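LbaCas13a H328A (C2c2) (Lachnospiraceae bacterium NK4A179, PDB 5WLH) binds and probably processes precursor CRISPR RNA and, guided by that crRNA, probably cleaves target RNA as a HEPN nuclease. Local coordinates at residues S134-A138 against Q219-D224; F161-K166 against L202-D208; H512-T517 against T562-Y566; S525-L529 against I599-R603. All blocks are in the same frame, centred on the assembly; numbering follows the deposited sequence.

Contact 1. Residues S134-A138 against Q219-D224; sequences SGSPA and QRDFID
Ser136 lies across the side chains of Gln219 and Arg220, its hydroxyl OG standing 3.5 Å from Gln219 CG and 3.8 Å from Arg220 CD. Residues 134-138 form an extended loop segment, while 219-224 is helical with a pi-type turn at 219-223, where Asp224 N bonds to Gln219 O at 2.8 Å. The closest CA pair, Ser136 and Arg220, is 6.1 Å apart. At phi/psi 112/157 a CB on residue 135 would jam against the carbonyl O of Ser134, which calls for glycine; Gly135 O sits over one guanidinium face. With chi1 m, Ser136 OG donates to Asp224 OD2 at 2.5 Å. Arg220 (t, p, t) bends back so that NH1 forms a salt bridge to Asp224 OD2 at 3.0 Å, and Gln219 NE2, also bonded to Ile156 O, donates to Asp224 OD1 at 3.0 Å. Helix 115-130 adds Tyr121 to Asp224, Ser125 to Arg220 and Asn128 to Gly135. A surface loop thus docks near the bound RNA through one carboxylate shared among hydroxyl, amide and guanidinium donors.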
loop_
_atom_site.group_PDB
_atom_site.type_symbol
_atom_site.label_atom_id
_atom_site.label_comp_id
_atom_site.label_asym_id
_atom_site.label_seq_id
_atom_site.Cartn_x
_atom_site.Cartn_y
_atom_site.Cartn_z
ATOM N N SER A 134 7.425 -48.947 9.778
ATOM C CA SER A 134 8.842 -48.917 9.457
ATOM C C SER A 134 9.099 -49.639 8.140
ATOM O O SER A 134 8.669 -50.782 7.954
ATOM C CB SER A 134 9.650 -49.565 10.583
ATOM O OG SER A 134 10.979 -49.076 10.616
ATOM N N GLY A 135 9.779 -48.970 7.224
ATOM C CA GLY A 135 10.312 -49.658 6.071
ATOM C C GLY A 135 9.622 -49.259 4.773
ATOM O O GLY A 135 8.479 -48.780 4.749
ATOM N N SER A 136 10.354 -49.469 3.680
ATOM C CA SER A 136 9.821 -49.273 2.345
ATOM C C SER A 136 8.780 -50.342 2.043
ATOM O O SER A 136 8.908 -51.483 2.488
ATOM C CB SER A 136 10.931 -49.347 1.299
ATOM O OG SER A 136 12.054 -48.564 1.661
ATOM N N PRO A 137 7.741 -49.996 1.295
ATOM C CA PRO A 137 6.756 -51.003 0.903
ATOM C C PRO A 137 7.388 -52.027 -0.022
ATOM O O PRO A 137 8.410 -51.779 -0.663
ATOM C CB PRO A 137 5.678 -50.194 0.177
ATOM C CG PRO A 137 6.326 -48.922 -0.199
ATOM C CD PRO A 137 7.402 -48.655 0.797
ATOM N N ALA A 138 6.763 -53.200 -0.066
ATOM C CA ALA A 138 7.140 -54.260 -0.992
ATOM C C ALA A 138 6.203 -54.229 -2.193
ATOM O O ALA A 138 4.991 -54.041 -2.045
ATOM C CB ALA A 138 7.082 -55.631 -0.316
ATOM N N GLN A 219 17.565 -45.530 0.853
ATOM C CA GLN A 219 16.308 -45.980 0.264
ATOM C C GLN A 219 15.110 -45.266 0.889
ATOM O O GLN A 219 14.258 -44.720 0.181
ATOM C CB GLN A 219 16.164 -47.494 0.422
ATOM C CG GLN A 219 14.917 -48.028 -0.253
ATOM C CD GLN A 219 15.041 -47.972 -1.760
ATOM O OE1 GLN A 219 16.003 -48.496 -2.333
ATOM N NE2 GLN A 219 14.099 -47.296 -2.411
ATOM N N ARG A 220 15.022 -45.268 2.217
ATOM C CA ARG A 220 13.821 -44.747 2.864
ATOM C C ARG A 220 13.831 -43.224 2.939
ATOM O O ARG A 220 12.795 -42.582 2.733
ATOM C CB ARG A 220 13.682 -45.345 4.265
ATOM C CG ARG A 220 12.326 -45.113 4.901
ATOM C CD ARG A 220 11.287 -46.117 4.409
ATOM N NE ARG A 220 9.952 -45.722 4.832
ATOM C CZ ARG A 220 8.995 -45.290 4.014
ATOM N NH1 ARG A 220 9.221 -45.200 2.706
ATOM N NH2 ARG A 220 7.810 -44.946 4.504
ATOM N N ASP A 221 14.983 -42.633 3.224
ATOM C CA ASP A 221 15.055 -41.202 3.490
ATOM C C ASP A 221 15.181 -40.368 2.227
ATOM O O ASP A 221 14.715 -39.220 2.212
ATOM C CB ASP A 221 16.228 -40.897 4.422
ATOM C CG ASP A 221 15.938 -41.303 5.860
ATOM O OD1 ASP A 221 14.853 -40.947 6.360
ATOM O OD2 ASP A 221 16.778 -41.983 6.480
ATOM N N PHE A 222 15.783 -40.905 1.164
ATOM C CA PHE A 222 15.867 -40.164 -0.087
ATOM C C PHE A 222 15.002 -40.784 -1.179
ATOM O O PHE A 222 14.045 -40.154 -1.640
ATOM C CB PHE A 222 17.310 -40.039 -0.587
ATOM C CG PHE A 222 17.410 -39.301 -1.893
ATOM C CD1 PHE A 222 17.078 -37.954 -1.961
ATOM C CD2 PHE A 222 17.792 -39.954 -3.055
ATOM C CE1 PHE A 222 17.153 -37.260 -3.167
ATOM C CE2 PHE A 222 17.851 -39.269 -4.256
ATOM C CZ PHE A 222 17.538 -37.920 -4.309
ATOM N N ILE A 223 15.306 -42.014 -1.601
ATOM C CA ILE A 223 14.696 -42.535 -2.824
ATOM C C ILE A 223 13.188 -42.625 -2.670
ATOM O O ILE A 223 12.430 -42.163 -3.535
ATOM C CB ILE A 223 15.294 -43.903 -3.186
ATOM C CG1 ILE A 223 16.781 -43.762 -3.499
ATOM C CG2 ILE A 223 14.530 -44.486 -4.363
ATOM C CD1 ILE A 223 17.458 -45.097 -3.853
ATOM N N ASP A 224 12.731 -43.237 -1.574
ATOM C CA ASP A 224 11.300 -43.386 -1.351
ATOM C C ASP A 224 10.622 -42.030 -1.289
ATOM O O ASP A 224 9.502 -41.870 -1.778
ATOM C CB ASP A 224 11.031 -44.158 -0.061
ATOM C CG ASP A 224 11.308 -45.654 -0.189
ATOM O OD1 ASP A 224 11.576 -46.156 -1.306
ATOM O OD2 ASP A 224 11.272 -46.322 0.858
#

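Contact 2. Residues F161-K166 against L202-D208; sequences FINRIK and LLMNAFD
Helix 161-166 crosses helix 202-206 at a signed angle of -72°, the axes approaching to 9.5 Å, and Ile162 and Ala206 bring their CA atoms to 4.9 Å. The small Ala206 permits this: Ile162 CG1 lies 3.7 Å from Ala206 CB and 3.6 Å from Leu202 CD1. Ile165 (m, t) sets CD1 3.7 Å from Leu202 CD2 and CG2 3.9 Å from Leu203 CD2, while Phe161 CD2 is 4.2 Å from Leu202 CD2. Phe161 and Leu202 both continue onto Phe222 of helix 218-230, completing a small helical bundle. Beyond Ala206, helix 193-206 ends in a Schellman motif, with Asp208 at phi/psi 53/45 as C-prime residue: Asp208 N bonds to Asn205 O at 3.2 Å, and Leu209 N reaches Met204 O. Ala206 O is instead served from across the contact by Lys166 NZ at 3.3 Å, the lysine bending as p, t, m, t; the same NZ makes a long salt bridge, 3.8 Å, to Asp208 OD2. The amide of Asn205 turns to Glu158, and Arg164 NE to Gly100 O. Beside a largely apolar crossing, the ammonium therefore bonds to a helix-terminal carbonyl and only loosely pairs with the carboxylate.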
loop_
_atom_site.group_PDB
_atom_site.type_symbol
_atom_site.label_atom_id
_atom_site.label_comp_id
_atom_site.label_asym_id
_atom_site.label_seq_id
_atom_site.Cartn_x
_atom_site.Cartn_y
_atom_site.Cartn_z
ATOM N N PHE A 161 20.085 -45.858 -8.941
ATOM C CA PHE A 161 20.239 -44.411 -8.855
ATOM C C PHE A 161 21.696 -44.005 -9.041
ATOM O O PHE A 161 21.996 -43.033 -9.745
ATOM C CB PHE A 161 19.689 -43.903 -7.513
ATOM C CG PHE A 161 18.229 -43.490 -7.557
ATOM C CD1 PHE A 161 17.246 -44.382 -7.951
ATOM C CD2 PHE A 161 17.847 -42.205 -7.178
ATOM C CE1 PHE A 161 15.899 -44.002 -7.981
ATOM C CE2 PHE A 161 16.513 -41.821 -7.205
ATOM C CZ PHE A 161 15.540 -42.716 -7.600
ATOM N N ILE A 162 22.623 -44.749 -8.429
ATOM C CA ILE A 162 24.042 -44.444 -8.592
ATOM C C ILE A 162 24.443 -44.583 -10.055
ATOM O O ILE A 162 25.184 -43.754 -10.596
ATOM C CB ILE A 162 24.888 -45.346 -7.671
ATOM C CG1 ILE A 162 24.847 -44.827 -6.229
ATOM C CG2 ILE A 162 26.340 -45.470 -8.185
ATOM C CD1 ILE A 162 25.514 -45.736 -5.220
ATOM N N ASN A 163 23.931 -45.617 -10.726
ATOM C CA ASN A 163 24.243 -45.817 -12.138
ATOM C C ASN A 163 23.668 -44.699 -12.997
ATOM O O ASN A 163 24.346 -44.188 -13.892
ATOM C CB ASN A 163 23.718 -47.174 -12.608
ATOM C CG ASN A 163 24.492 -48.332 -12.023
ATOM O OD1 ASN A 163 25.639 -48.179 -11.591
ATOM N ND2 ASN A 163 23.869 -49.506 -12.004
ATOM N N ARG A 164 22.419 -44.305 -12.748
ATOM C CA ARG A 164 21.839 -43.227 -13.538
ATOM C C ARG A 164 22.546 -41.904 -13.262
ATOM O O ARG A 164 22.742 -41.094 -14.177
ATOM C CB ARG A 164 20.339 -43.124 -13.257
ATOM C CG ARG A 164 19.538 -44.343 -13.696
ATOM C CD ARG A 164 19.669 -44.612 -15.194
ATOM N NE ARG A 164 18.917 -43.644 -15.990
ATOM C CZ ARG A 164 17.894 -43.950 -16.786
ATOM N NH1 ARG A 164 17.276 -42.991 -17.468
ATOM N NH2 ARG A 164 17.484 -45.210 -16.902
ATOM N N ILE A 165 22.972 -41.688 -12.014
ATOM C CA ILE A 165 23.601 -40.424 -11.633
ATOM C C ILE A 165 24.976 -40.277 -12.284
ATOM O O ILE A 165 25.348 -39.184 -12.728
ATOM C CB ILE A 165 23.682 -40.316 -10.098
ATOM C CG1 ILE A 165 22.309 -39.972 -9.515
ATOM C CG2 ILE A 165 24.704 -39.274 -9.667
ATOM C CD1 ILE A 165 22.227 -40.196 -8.014
ATOM N N LYS A 166 25.755 -41.352 -12.344
ATOM C CA LYS A 166 27.104 -41.257 -12.891
ATOM C C LYS A 166 27.187 -41.654 -14.361
ATOM O O LYS A 166 28.277 -41.603 -14.943
ATOM C CB LYS A 166 28.076 -42.107 -12.062
ATOM C CG LYS A 166 28.027 -43.597 -12.341
ATOM C CD LYS A 166 28.881 -44.368 -11.338
ATOM C CE LYS A 166 30.350 -44.001 -11.454
ATOM N NZ LYS A 166 31.154 -44.584 -10.344
ATOM N N LEU A 202 23.966 -40.911 -0.803
ATOM C CA LEU A 202 23.890 -41.537 -2.115
ATOM C C LEU A 202 24.966 -40.999 -3.051
ATOM O O LEU A 202 25.627 -41.773 -3.754
ATOM C CB LEU A 202 22.502 -41.298 -2.700
ATOM C CG LEU A 202 22.285 -41.592 -4.176
ATOM C CD1 LEU A 202 22.348 -43.058 -4.383
ATOM C CD2 LEU A 202 20.924 -41.059 -4.607
ATOM N N LEU A 203 25.162 -39.679 -3.073
ATOM C CA LEU A 203 26.146 -39.098 -3.985
ATOM C C LEU A 203 27.568 -39.463 -3.580
ATOM O O LEU A 203 28.435 -39.659 -4.440
ATOM C CB LEU A 203 25.989 -37.580 -4.036
ATOM C CG LEU A 203 24.733 -37.130 -4.781
ATOM C CD1 LEU A 203 24.480 -35.646 -4.538
ATOM C CD2 LEU A 203 24.896 -37.424 -6.268
ATOM N N MET A 204 27.838 -39.527 -2.276
ATOM C CA MET A 204 29.170 -39.946 -1.842
ATOM C C MET A 204 29.435 -41.399 -2.214
ATOM O O MET A 204 30.545 -41.741 -2.649
ATOM C CB MET A 204 29.332 -39.718 -0.338
ATOM C CG MET A 204 29.296 -38.235 0.064
ATOM S SD MET A 204 30.756 -37.269 -0.387
ATOM C CE MET A 204 31.931 -37.816 0.864
ATOM N N ASN A 205 28.431 -42.265 -2.056
ATOM C CA ASN A 205 28.566 -43.642 -2.510
ATOM C C ASN A 205 28.717 -43.706 -4.026
ATOM O O ASN A 205 29.511 -44.501 -4.547
ATOM C CB ASN A 205 27.364 -44.477 -2.057
ATOM C CG ASN A 205 27.267 -44.595 -0.530
ATOM O OD1 ASN A 205 28.234 -44.323 0.185
ATOM N ND2 ASN A 205 26.091 -44.992 -0.030
ATOM N N ALA A 206 27.960 -42.877 -4.754
ATOM C CA ALA A 206 28.040 -42.897 -6.213
ATOM C C ALA A 206 29.439 -42.557 -6.697
ATOM O O ALA A 206 29.930 -43.142 -7.670
ATOM C CB ALA A 206 27.030 -41.923 -6.817
ATOM N N PHE A 207 30.094 -41.602 -6.046
ATOM C CA PHE A 207 31.402 -41.148 -6.481
ATOM C C PHE A 207 32.534 -41.768 -5.672
ATOM O O PHE A 207 33.659 -41.257 -5.699
ATOM C CB PHE A 207 31.441 -39.624 -6.453
ATOM C CG PHE A 207 30.530 -39.008 -7.480
ATOM C CD1 PHE A 207 30.818 -39.141 -8.832
ATOM C CD2 PHE A 207 29.368 -38.348 -7.109
ATOM C CE1 PHE A 207 29.984 -38.599 -9.789
ATOM C CE2 PHE A 207 28.530 -37.801 -8.065
ATOM C CZ PHE A 207 28.840 -37.930 -9.409
ATOM N N ASP A 208 32.250 -42.874 -4.981
ATOM C CA ASP A 208 33.247 -43.677 -4.264
ATOM C C ASP A 208 34.087 -42.829 -3.310
ATOM O O ASP A 208 35.312 -42.952 -3.246
ATOM C CB ASP A 208 34.134 -44.442 -5.246
ATOM C CG ASP A 208 33.338 -45.366 -6.143
ATOM O OD1 ASP A 208 32.620 -46.233 -5.604
ATOM O OD2 ASP A 208 33.427 -45.225 -7.384
#

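Contact 3. Residues H512-T517 against T562-Y566; sequences HLSSQT and TILQY
Thr562 opens residues 562-566, on helix 559-564, and its CA is 6.9 Å from that of Thr517, the closest backbone pair; residues 512-517 are helical and lie on helix 486-517. The chi1 m of Thr562 directs CG2 to 3.5 Å from Gln516 O and 3.6 Å from Gln516 CB. Ile563 follows, CG1 packing at 4.1 Å against Thr517 CG2; Thr517, with chi1 p, turns OG1 back to Leu513 O at 2.7 Å. Both segments pack beside helix 588-602, which Leu513 and Ile563 touch through Leu595. That helix leads directly into an R-X4-H motif characteristic of HEPN nucleases, so the contact probably belongs to the helical HEPN-1 domain. Gln565 (m, t) comes next, its OE1 accepting from Gln516 NE2 at 3.0 Å. The same NE2 of Gln516 (m, t) gives a straighter bond, 170° at hydrogen, to Tyr566 OH at 3.2 Å. Tyr566, chi1 m, buries its ring against helix 486-517, CE1 4.2 Å from His512 CB, where Ser515 OG donates to His512 O at 2.8 Å. Helix 1039-1047 receives the outer ends: Lys1045 bonds to Gln516 OE1, Leu1046 O to Tyr566 OH, and the Tyr1047 ring meets the His512 imidazole edge-to-face.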
loop_
_atom_site.group_PDB
_atom_site.type_symbol
_atom_site.label_atom_id
_atom_site.label_comp_id
_atom_site.label_asym_id
_atom_site.label_seq_id
_atom_site.Cartn_x
_atom_site.Cartn_y
_atom_site.Cartn_z
ATOM N N HIS A 512 -3.235 22.972 3.223
ATOM C CA HIS A 512 -3.070 23.997 2.202
ATOM C C HIS A 512 -3.910 25.228 2.515
ATOM O O HIS A 512 -3.420 26.358 2.423
ATOM C CB HIS A 512 -3.395 23.434 0.826
ATOM C CG HIS A 512 -2.470 22.329 0.432
ATOM N ND1 HIS A 512 -2.802 21.360 -0.487
ATOM C CD2 HIS A 512 -1.224 22.032 0.863
ATOM C CE1 HIS A 512 -1.794 20.515 -0.613
ATOM N NE2 HIS A 512 -0.824 20.900 0.198
ATOM N N LEU A 513 -5.172 25.035 2.889
ATOM C CA LEU A 513 -6.000 26.194 3.222
ATOM C C LEU A 513 -5.436 26.940 4.423
ATOM O O LEU A 513 -5.488 28.174 4.478
ATOM C CB LEU A 513 -7.437 25.762 3.499
ATOM C CG LEU A 513 -8.420 26.872 3.924
ATOM C CD1 LEU A 513 -8.403 28.053 2.950
ATOM C CD2 LEU A 513 -9.808 26.296 4.020
ATOM N N SER A 514 -4.912 26.212 5.405
ATOM C CA SER A 514 -4.392 26.868 6.602
ATOM C C SER A 514 -3.082 27.594 6.325
ATOM O O SER A 514 -2.765 28.583 7.002
ATOM C CB SER A 514 -4.198 25.842 7.721
ATOM O OG SER A 514 -2.902 25.286 7.704
ATOM N N SER A 515 -2.330 27.132 5.327
ATOM C CA SER A 515 -0.908 27.467 5.231
ATOM C C SER A 515 -0.678 28.966 5.072
ATOM O O SER A 515 0.309 29.504 5.593
ATOM C CB SER A 515 -0.265 26.697 4.075
ATOM O OG SER A 515 -0.761 27.128 2.829
ATOM N N GLN A 516 -1.568 29.658 4.364
ATOM C CA GLN A 516 -1.425 31.085 4.134
ATOM C C GLN A 516 -2.484 31.927 4.830
ATOM O O GLN A 516 -2.424 33.155 4.744
ATOM C CB GLN A 516 -1.465 31.387 2.638
ATOM C CG GLN A 516 -0.266 30.926 1.863
ATOM C CD GLN A 516 -0.275 31.526 0.486
ATOM O OE1 GLN A 516 0.106 32.680 0.302
ATOM N NE2 GLN A 516 -0.760 30.766 -0.489
ATOM N N THR A 517 -3.461 31.315 5.493
ATOM C CA THR A 517 -4.493 32.091 6.168
ATOM C C THR A 517 -4.251 32.243 7.658
ATOM O O THR A 517 -4.646 33.262 8.234
ATOM C CB THR A 517 -5.875 31.461 5.963
ATOM O OG1 THR A 517 -5.842 30.098 6.401
ATOM C CG2 THR A 517 -6.301 31.523 4.499
ATOM N N THR A 562 -6.302 36.031 -0.397
ATOM C CA THR A 562 -5.451 34.879 -0.106
ATOM C C THR A 562 -6.193 33.572 -0.373
ATOM O O THR A 562 -5.660 32.670 -1.036
ATOM C CB THR A 562 -4.961 34.940 1.337
ATOM O OG1 THR A 562 -4.319 36.199 1.563
ATOM C CG2 THR A 562 -3.970 33.809 1.616
ATOM N N ILE A 563 -7.434 33.462 0.109
ATOM C CA ILE A 563 -8.233 32.262 -0.155
ATOM C C ILE A 563 -8.371 32.037 -1.654
ATOM O O ILE A 563 -8.244 30.910 -2.149
ATOM C CB ILE A 563 -9.616 32.379 0.509
ATOM C CG1 ILE A 563 -9.507 32.385 2.036
ATOM C CG2 ILE A 563 -10.529 31.282 0.017
ATOM C CD1 ILE A 563 -10.799 32.839 2.712
ATOM N N LEU A 564 -8.630 33.104 -2.406
ATOM C CA LEU A 564 -8.911 32.934 -3.821
ATOM C C LEU A 564 -7.671 32.564 -4.634
ATOM O O LEU A 564 -7.815 32.209 -5.808
ATOM C CB LEU A 564 -9.577 34.204 -4.372
ATOM C CG LEU A 564 -10.997 34.478 -3.849
ATOM C CD1 LEU A 564 -11.566 35.811 -4.377
ATOM C CD2 LEU A 564 -11.901 33.330 -4.245
ATOM N N GLN A 565 -6.465 32.627 -4.053
ATOM C CA GLN A 565 -5.302 32.053 -4.732
ATOM C C GLN A 565 -5.532 30.580 -5.051
ATOM O O GLN A 565 -5.062 30.071 -6.076
ATOM C CB GLN A 565 -4.051 32.197 -3.863
ATOM C CG GLN A 565 -3.524 33.607 -3.713
ATOM C CD GLN A 565 -2.360 33.699 -2.740
ATOM O OE1 GLN A 565 -1.564 32.779 -2.622
ATOM N NE2 GLN A 565 -2.251 34.832 -2.052
ATOM N N TYR A 566 -6.241 29.875 -4.167
ATOM C CA TYR A 566 -6.555 28.462 -4.343
ATOM C C TYR A 566 -7.734 28.233 -5.268
ATOM O O TYR A 566 -7.994 27.082 -5.649
ATOM C CB TYR A 566 -6.816 27.841 -2.980
ATOM C CG TYR A 566 -5.569 27.857 -2.163
ATOM C CD1 TYR A 566 -4.633 26.846 -2.298
ATOM C CD2 TYR A 566 -5.284 28.916 -1.306
ATOM C CE1 TYR A 566 -3.458 26.864 -1.594
ATOM C CE2 TYR A 566 -4.106 28.933 -0.584
ATOM C CZ TYR A 566 -3.194 27.908 -0.739
ATOM O OH TYR A 566 -2.015 27.907 -0.034
#

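Contact 4. Residues S525-L529 against I599-R603; sequences SDFLL and IYSMR
Leu528 forms the apolar centre, its CB 3.9 Å from Tyr600 CD1 and its CD2 3.9 Å from Ile599 CG2; the CA atoms of Leu528 and Tyr600 are 5.7 Å apart. Leu529 extends the patch, CD2 lying 3.7 Å from Tyr600 CE1. Both leucines are m, t, carried on a 3-10 turn at 527-529, while 599-602 ends a helix. Further out, Leu528 CD1 covers one face of the guanidinium, 3.6 Å from Arg603 NH2. Arg603 (t, t, p) meets Asp526 edge-on: NH1 to OD2 at 2.8 Å is the strong limb of the salt bridge, with weak bonds from NH2 to OD2 at 3.1 Å and OD1 at 3.3 Å. Asp526 also forms an Asx turn, OD1 accepting from Leu528 N at 3.1 Å. Arg603 begins an R-X4-H motif characteristic of HEPN nucleases, and Asp526 touches His1251, which closes a second one. The loop thus sits between helix 588-602 and that second motif, with helix 486-517 behind Phe527 and Leu528 and helix 901-911 flanking Ile599 and Met602.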
loop_
_atom_site.group_PDB
_atom_site.type_symbol
_atom_site.label_atom_id
_atom_site.label_comp_id
_atom_site.label_asym_id
_atom_site.label_seq_id
_atom_site.Cartn_x
_atom_site.Cartn_y
_atom_site.Cartn_z
ATOM N N SER A 525 -2.953 23.465 17.058
ATOM C CA SER A 525 -2.225 23.053 15.863
ATOM C C SER A 525 -3.118 22.433 14.797
ATOM O O SER A 525 -2.626 22.107 13.715
ATOM C CB SER A 525 -1.117 22.059 16.238
ATOM O OG SER A 525 -1.606 21.082 17.138
ATOM N N ASP A 526 -4.405 22.255 15.067
ATOM C CA ASP A 526 -5.318 21.652 14.102
ATOM C C ASP A 526 -6.197 22.765 13.542
ATOM O O ASP A 526 -7.147 23.208 14.192
ATOM C CB ASP A 526 -6.129 20.530 14.744
ATOM C CG ASP A 526 -6.930 19.720 13.720
ATOM O OD1 ASP A 526 -7.020 20.144 12.547
ATOM O OD2 ASP A 526 -7.468 18.663 14.102
ATOM N N PHE A 527 -5.872 23.204 12.320
ATOM C CA PHE A 527 -6.659 24.225 11.635
ATOM C C PHE A 527 -8.150 23.918 11.652
ATOM O O PHE A 527 -8.979 24.813 11.879
ATOM C CB PHE A 527 -6.174 24.350 10.189
ATOM C CG PHE A 527 -7.034 25.235 9.343
ATOM C CD1 PHE A 527 -7.185 26.573 9.665
ATOM C CD2 PHE A 527 -7.686 24.737 8.230
ATOM C CE1 PHE A 527 -7.966 27.396 8.898
ATOM C CE2 PHE A 527 -8.477 25.565 7.448
ATOM C CZ PHE A 527 -8.620 26.899 7.789
ATOM N N LEU A 528 -8.518 22.660 11.392
ATOM C CA LEU A 528 -9.928 22.308 11.275
ATOM C C LEU A 528 -10.689 22.443 12.586
ATOM O O LEU A 528 -11.918 22.494 12.567
ATOM C CB LEU A 528 -10.079 20.878 10.773
ATOM C CG LEU A 528 -9.560 20.681 9.356
ATOM C CD1 LEU A 528 -9.890 19.243 8.865
ATOM C CD2 LEU A 528 -10.141 21.731 8.424
ATOM N N LEU A 529 -10.005 22.486 13.710
ATOM C CA LEU A 529 -10.695 22.598 14.983
ATOM C C LEU A 529 -10.779 24.032 15.485
ATOM O O LEU A 529 -11.340 24.261 16.564
ATOM C CB LEU A 529 -10.021 21.702 16.025
ATOM C CG LEU A 529 -10.146 20.214 15.660
ATOM C CD1 LEU A 529 -9.652 19.357 16.792
ATOM C CD2 LEU A 529 -11.605 19.857 15.260
ATOM N N ILE A 599 -14.293 21.159 4.716
ATOM C CA ILE A 599 -13.214 20.177 4.778
ATOM C C ILE A 599 -13.379 19.314 6.014
ATOM O O ILE A 599 -13.286 18.084 5.948
ATOM C CB ILE A 599 -11.843 20.873 4.758
ATOM C CG1 ILE A 599 -11.630 21.589 3.429
ATOM C CG2 ILE A 599 -10.677 19.864 5.011
ATOM C CD1 ILE A 599 -10.448 22.552 3.460
ATOM N N TYR A 600 -13.635 19.958 7.161
ATOM C CA TYR A 600 -13.815 19.224 8.404
ATOM C C TYR A 600 -14.934 18.198 8.280
ATOM O O TYR A 600 -14.839 17.106 8.839
ATOM C CB TYR A 600 -14.109 20.186 9.559
ATOM C CG TYR A 600 -14.396 19.439 10.830
ATOM C CD1 TYR A 600 -13.367 18.846 11.546
ATOM C CD2 TYR A 600 -15.703 19.278 11.282
ATOM C CE1 TYR A 600 -13.622 18.126 12.690
ATOM C CE2 TYR A 600 -15.973 18.574 12.427
ATOM C CZ TYR A 600 -14.934 17.996 13.124
ATOM O OH TYR A 600 -15.217 17.285 14.245
ATOM N N SER A 601 -16.005 18.534 7.557
ATOM C CA SER A 601 -17.136 17.625 7.467
ATOM C C SER A 601 -16.769 16.333 6.759
ATOM O O SER A 601 -17.475 15.338 6.916
ATOM C CB SER A 601 -18.320 18.288 6.763
ATOM O OG SER A 601 -18.095 18.454 5.384
ATOM N N MET A 602 -15.669 16.323 6.013
ATOM C CA MET A 602 -15.210 15.098 5.384
ATOM C C MET A 602 -14.279 14.296 6.282
ATOM O O MET A 602 -14.018 13.125 5.991
ATOM C CB MET A 602 -14.500 15.415 4.059
ATOM C CG MET A 602 -14.600 14.280 3.052
ATOM S SD MET A 602 -14.132 14.802 1.397
ATOM C CE MET A 602 -15.072 13.613 0.454
ATOM N N ARG A 603 -13.766 14.888 7.350
ATOM C CA ARG A 603 -12.886 14.131 8.234
ATOM C C ARG A 603 -13.706 13.161 9.063
ATOM O O ARG A 603 -14.733 13.536 9.640
ATOM C CB ARG A 603 -12.083 15.058 9.144
ATOM C CG ARG A 603 -10.887 14.344 9.780
ATOM C CD ARG A 603 -9.812 15.348 10.149
ATOM N NE ARG A 603 -10.145 15.942 11.428
ATOM C CZ ARG A 603 -9.419 16.883 12.031
ATOM N NH1 ARG A 603 -9.803 17.358 13.203
ATOM N NH2 ARG A 603 -8.314 17.341 11.469
#

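In the fold
The four contacts form two clusters on opposite sides of the chain's centre. The helix of contact 1 turns its other residues, Phe222 and Ile223, onto Phe161 and Leu202 of contact 2; contact 1 is the polar outer face of that helical unit, nearest the RNA, and contact 2, partly buried, its mainly apolar packing. Contacts 3 and 4 interlock differently: their segments alternate along the chain and meet directly, Phe527 lying on Leu513 and Ser514, and Leu513 also on Ile599. Contact 3, the most buried, satisfies its polar groups with amide and hydroxyl bonds, whereas partly buried contact 4 relies on a salt bridge made by the arginine of a probable HEPN motif.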